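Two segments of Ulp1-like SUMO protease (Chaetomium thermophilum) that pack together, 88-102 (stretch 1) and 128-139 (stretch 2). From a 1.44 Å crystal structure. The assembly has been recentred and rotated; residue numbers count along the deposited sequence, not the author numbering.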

# COMPACT_ATOMS: atom_id res chain seq x y z
N LYS A 88 -4.27 12.95 -4.69
CA LYS A 88 -3.34 13.23 -3.60
C LYS A 88 -2.60 11.98 -3.14
O LYS A 88 -1.47 12.10 -2.63
N CYS A 89 -3.18 10.80 -3.32
CA CYS A 89 -2.51 9.54 -3.06
C CYS A 89 -2.78 8.63 -4.24
O CYS A 89 -3.93 8.50 -4.67
N THR A 90 -1.74 8.02 -4.78
CA THR A 90 -1.94 7.10 -5.89
C THR A 90 -1.09 5.86 -5.68
O THR A 90 -0.11 5.85 -4.94
N ALA A 91 -1.52 4.78 -6.33
CA ALA A 91 -0.92 3.48 -6.13
C ALA A 91 -0.71 2.80 -7.47
O ALA A 91 -1.44 3.05 -8.43
N PHE A 92 0.28 1.92 -7.50
CA PHE A 92 0.59 1.14 -8.68
C PHE A 92 0.25 -0.33 -8.45
O PHE A 92 0.13 -0.81 -7.32
N THR A 93 0.06 -1.02 -9.57
CA THR A 93 -0.23 -2.44 -9.55
C THR A 93 1.07 -3.25 -9.44
O THR A 93 2.18 -2.70 -9.46
N SER A 94 0.91 -4.57 -9.37
CA SER A 94 2.05 -5.47 -9.30
C SER A 94 2.84 -5.51 -10.60
O SER A 94 3.94 -6.09 -10.62
N PHE A 95 2.32 -4.93 -11.67
CA PHE A 95 3.04 -4.90 -12.94
C PHE A 95 4.05 -3.77 -13.01
O PHE A 95 4.93 -3.80 -13.88
N PHE A 96 3.98 -2.79 -12.11
CA PHE A 96 4.82 -1.62 -12.28
C PHE A 96 6.29 -1.93 -12.01
O PHE A 96 7.16 -1.64 -12.84
N TRP A 97 6.60 -2.49 -10.85
CA TRP A 97 8.01 -2.73 -10.53
C TRP A 97 8.68 -3.62 -11.56
O TRP A 97 9.79 -3.28 -12.00
N PRO A 98 8.10 -4.74 -12.00
CA PRO A 98 8.75 -5.51 -13.07
C PRO A 98 8.95 -4.71 -14.34
O PRO A 98 9.98 -4.87 -15.01
N ARG A 99 8.00 -3.85 -14.70
CA ARG A 99 8.16 -3.01 -15.88
C ARG A 99 9.32 -2.04 -15.70
O ARG A 99 10.11 -1.82 -16.62
N LEU A 100 9.44 -1.45 -14.51
CA LEU A 100 10.53 -0.53 -14.24
C LEU A 100 11.88 -1.23 -14.31
O LEU A 100 12.84 -0.70 -14.88
N LEU A 101 11.96 -2.45 -13.75
CA LEU A 101 13.21 -3.20 -13.80
C LEU A 101 13.58 -3.57 -15.23
O LEU A 101 14.75 -3.50 -15.62
N SER A 102 12.59 -3.98 -16.03
CA SER A 102 12.89 -4.53 -17.35
C SER A 102 13.00 -3.47 -18.43
O SER A 102 13.79 -3.63 -19.36
N ILE A 128 2.85 8.49 -3.29
CA ILE A 128 2.84 7.49 -4.35
C ILE A 128 3.26 6.17 -3.71
O ILE A 128 4.36 6.05 -3.17
N LEU A 129 2.37 5.17 -3.78
CA LEU A 129 2.59 3.86 -3.18
C LEU A 129 2.96 2.86 -4.26
O LEU A 129 2.17 2.62 -5.19
N ILE A 130 4.14 2.27 -4.16
CA ILE A 130 4.66 1.33 -5.14
C ILE A 130 4.95 0.01 -4.44
O ILE A 130 5.96 -0.12 -3.74
N PRO A 131 4.08 -0.99 -4.58
CA PRO A 131 4.36 -2.30 -4.00
C PRO A 131 5.43 -3.02 -4.82
O PRO A 131 5.35 -3.07 -6.04
N ILE A 132 6.41 -3.58 -4.12
CA ILE A 132 7.57 -4.22 -4.75
C ILE A 132 7.63 -5.66 -4.27
O ILE A 132 7.64 -5.92 -3.07
N CYS A 133 7.70 -6.59 -5.22
CA CYS A 133 7.89 -8.00 -4.88
C CYS A 133 9.14 -8.51 -5.58
O CYS A 133 9.19 -8.57 -6.81
N GLU A 134 10.15 -8.87 -4.79
CA GLU A 134 11.36 -9.49 -5.31
C GLU A 134 11.66 -10.74 -4.50
O GLU A 134 11.67 -10.70 -3.26
N SER A 135 11.90 -11.85 -5.19
CA SER A 135 12.16 -13.13 -4.53
C SER A 135 11.06 -13.45 -3.52
O SER A 135 11.33 -13.92 -2.41
N SER A 136 9.81 -13.18 -3.92
CA SER A 136 8.60 -13.44 -3.13
C SER A 136 8.41 -12.50 -1.95
O SER A 136 7.39 -12.56 -1.27
N HIS A 137 9.39 -11.64 -1.68
CA HIS A 137 9.34 -10.74 -0.54
C HIS A 137 8.72 -9.41 -0.96
O HIS A 137 9.24 -8.74 -1.86
N TRP A 138 7.63 -9.04 -0.29
CA TRP A 138 6.95 -7.78 -0.55
C TRP A 138 7.49 -6.69 0.36
O TRP A 138 7.61 -6.88 1.57
N THR A 139 7.78 -5.54 -0.25
CA THR A 139 8.16 -4.31 0.42
C THR A 139 7.39 -3.17 -0.24
O THR A 139 6.66 -3.37 -1.22

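The contact is built in two parts: a short parallel strand pairing, then a helix that lays its aromatic side chains along the remainder of the same strand. At the paired end, Thr90 sits beside Ile128 and Ala91 beside Leu129, locked by hydrogen bonds from Leu129 N to Thr90 O (2.8 Å) and from Phe92 N to Leu129 O (3.1 Å). Side chains alternate across this register. Thr90 (chi1 t) and Ile128 (m, t) share one face, with Thr90 CG2 4.0 Å from Ile128 CG1. Ala91 and Leu129 share the other, where the CA atoms of Ala91 and Leu129 are 4.6 Å apart and Ala91 CB lies 4.3 Å from Leu129 CB. Leu129 (m, t) also reaches back to Cys89 (t), whose SG is 3.9 Å from Leu129 CD1.

Just beyond the pairing, Phe92 points toward stretch 2 in the m rotamer and serves as the first large bump. Its ring lies against two isoleucines, Ile128 and Ile130, two residues apart on the strand and in the same m, t rotamer: Phe92 CE1 meets Ile128 CG2 edge-on at 3.5 Å, and Phe92 CD1 approaches Ile130 CG1 at 3.8 Å. The neighbouring Pro131 brings its ring carbon CD to 3.3 Å from Phe92 O, a carbonyl that is buried here without a hydrogen-bond partner. Proline has no amide hydrogen to offer it.

The chains then diverge as stretch 1 turns into its helix. Thr93 (p) points away from stretch 2 and spends its hydroxyl on the turn, OG1 accepting from Phe95 N at 3.2 Å. A water also bridges the widening gap: it donates to Thr93 O and to Pro131 O, each 2.7 Å from the water oxygen, and accepts from Trp97 N at 2.9 Å. One solvent molecule thereby ties the turn, the helix and the strand together. Nearby, Ser94 CB lies at the edge of the Trp138 ring, 4.3 Å from Trp138 CH2.

From the helix, Phe96 and Trp97 both point toward the strand, both with chi1 t, and Ile130 receives a contact from each: Ile130 CG2 is 3.9 Å from Phe96 CD2 and 4.4 Å from Trp97 CE3. Trp97 has the largest area covered across the contact. Its indole offers a flat platform to Ile132 (m, t), whose CG2 methyl sits over one face, 3.7 Å from the centroid formed by the five-membered ring atoms of Trp97. At the ring edge the chemistry changes: Trp97 NE1 donates to Glu134 OE2 at 2.8 Å, nearly straight. Glu134 (m, t) leaves its backbone sideways, but its carboxylate end comes nearer to the helix, and Leu101 CD1 lies 3.7 Å from that same OE2.

The rule to read here concerns size along stretch 1: small residues at the bridges, Phe92 just past them, then Phe96 and Trp97 on the helix, where the chains stand farther apart, the indole greased on its face and pinned at its edge.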

# COMPACT_ATOMS: atom_id res chain seq x y z
CB LYS A 88 -4.08 13.87 -2.43
CG LYS A 88 -4.42 15.34 -2.69
CD LYS A 88 -3.16 16.20 -2.78
CE LYS A 88 -3.47 17.66 -3.02
NZ LYS A 88 -2.21 18.46 -3.07
CB CYS A 89 -3.02 8.89 -1.77
SG CYS A 89 -2.13 7.39 -1.27
CB THR A 90 -1.67 7.78 -7.24
OG1 THR A 90 -2.09 6.88 -8.28
CG2 THR A 90 -0.21 8.12 -7.41
CB ALA A 91 -1.81 2.58 -5.27
CB PHE A 92 2.07 1.29 -9.02
CG PHE A 92 2.40 2.60 -9.65
CD1 PHE A 92 2.65 3.71 -8.86
CD2 PHE A 92 2.43 2.74 -11.02
CE1 PHE A 92 2.95 4.93 -9.44
CE2 PHE A 92 2.73 3.96 -11.60
CZ PHE A 92 2.98 5.05 -10.80
CB THR A 93 -0.97 -2.87 -10.81
OG1 THR A 93 -0.06 -2.86 -11.92
CG2 THR A 93 -2.17 -1.95 -11.08
CB SER A 94 1.57 -6.88 -8.94
OG SER A 94 0.93 -7.52 -10.03
CB PHE A 95 2.05 -4.80 -14.09
CG PHE A 95 1.19 -6.02 -14.25
CD1 PHE A 95 1.63 -7.08 -15.01
CD2 PHE A 95 -0.03 -6.12 -13.61
CE1 PHE A 95 0.85 -8.22 -15.16
CE2 PHE A 95 -0.81 -7.26 -13.75
CZ PHE A 95 -0.37 -8.30 -14.52
CB PHE A 96 4.35 -0.46 -11.42
CG PHE A 96 5.17 0.78 -11.61
CD1 PHE A 96 5.02 1.54 -12.74
CD2 PHE A 96 6.12 1.14 -10.68
CE1 PHE A 96 5.78 2.67 -12.94
CE2 PHE A 96 6.89 2.27 -10.88
CZ PHE A 96 6.72 3.04 -12.00
CB TRP A 97 8.16 -3.25 -9.10
CG TRP A 97 9.59 -3.32 -8.66
CD1 TRP A 97 10.33 -4.45 -8.49
CD2 TRP A 97 10.44 -2.22 -8.35
NE1 TRP A 97 11.60 -4.12 -8.09
CE2 TRP A 97 11.70 -2.75 -7.99
CE3 TRP A 97 10.28 -0.83 -8.35
CZ2 TRP A 97 12.78 -1.95 -7.63
CZ3 TRP A 97 11.35 -0.03 -7.98
CH2 TRP A 97 12.58 -0.59 -7.62
CB PRO A 98 7.81 -6.71 -13.26
CG PRO A 98 6.94 -6.76 -12.07
CD PRO A 98 6.91 -5.41 -11.44
CB ARG A 99 6.87 -2.25 -16.15
CG ARG A 99 6.91 -1.35 -17.38
CD ARG A 99 6.43 -2.10 -18.58
NE ARG A 99 6.50 -1.30 -19.80
CZ ARG A 99 6.19 -1.77 -21.00
NH1 ARG A 99 5.78 -3.03 -21.14
NH2 ARG A 99 6.27 -0.99 -22.07
CB LEU A 100 10.31 0.13 -12.88
CG LEU A 100 11.23 1.31 -12.56
CD1 LEU A 100 11.06 2.41 -13.59
CD2 LEU A 100 10.93 1.85 -11.19
CB LEU A 101 13.10 -4.47 -12.95
CG LEU A 101 13.04 -4.33 -11.43
CD1 LEU A 101 13.11 -5.70 -10.75
CD2 LEU A 101 14.16 -3.44 -10.92
CB SER A 102 11.85 -5.58 -17.73
OG SER A 102 10.55 -5.03 -17.77
CB ILE A 128 3.79 7.87 -5.49
CG1 ILE A 128 3.38 9.22 -6.10
CG2 ILE A 128 3.81 6.77 -6.55
CD1 ILE A 128 4.36 9.74 -7.14
CB LEU A 129 1.32 3.41 -2.46
CG LEU A 129 0.81 4.33 -1.34
CD1 LEU A 129 -0.58 3.87 -0.89
CD2 LEU A 129 1.77 4.35 -0.16
CB ILE A 130 5.92 1.88 -5.84
CG1 ILE A 130 5.60 3.18 -6.58
CG2 ILE A 130 6.50 0.84 -6.80
CD1 ILE A 130 6.83 3.94 -7.04
CB PRO A 131 3.02 -3.04 -4.07
CG PRO A 131 2.03 -2.07 -4.62
CD PRO A 131 2.79 -0.97 -5.29
CB ILE A 132 8.87 -3.49 -4.38
CG1 ILE A 132 8.88 -2.08 -4.98
CG2 ILE A 132 10.08 -4.29 -4.83
CD1 ILE A 132 10.08 -1.23 -4.59
CB CYS A 133 6.67 -8.82 -5.30
SG CYS A 133 6.70 -10.49 -4.61
CB GLU A 134 12.55 -8.53 -5.22
CG GLU A 134 12.38 -7.30 -6.09
CD GLU A 134 13.59 -6.40 -6.09
OE1 GLU A 134 14.39 -6.47 -5.12
OE2 GLU A 134 13.74 -5.63 -7.06
CB SER A 135 13.53 -13.13 -3.86
OG SER A 135 14.54 -12.79 -4.80
CB SER A 136 8.56 -14.89 -2.64
OG SER A 136 8.64 -15.80 -3.72
CB HIS A 137 10.74 -10.52 0.02
CG HIS A 137 10.80 -9.58 1.18
ND1 HIS A 137 10.01 -9.73 2.30
CD2 HIS A 137 11.54 -8.47 1.38
CE1 HIS A 137 10.27 -8.75 3.14
NE2 HIS A 137 11.20 -7.97 2.61
CB TRP A 138 5.45 -7.92 -0.26
CG TRP A 138 4.70 -8.62 -1.31
CD1 TRP A 138 4.29 -9.91 -1.30
CD2 TRP A 138 4.24 -8.06 -2.55
NE1 TRP A 138 3.62 -10.21 -2.46
CE2 TRP A 138 3.56 -9.08 -3.24
CE3 TRP A 138 4.33 -6.80 -3.14
CZ2 TRP A 138 2.99 -8.88 -4.49
CZ3 TRP A 138 3.77 -6.60 -4.39
CH2 TRP A 138 3.10 -7.64 -5.04
CB THR A 139 9.67 -4.07 0.34
OG1 THR A 139 10.08 -3.95 -1.04
CG2 THR A 139 10.44 -5.20 1.02
O HOH W 1 4.73 -2.57 -8.61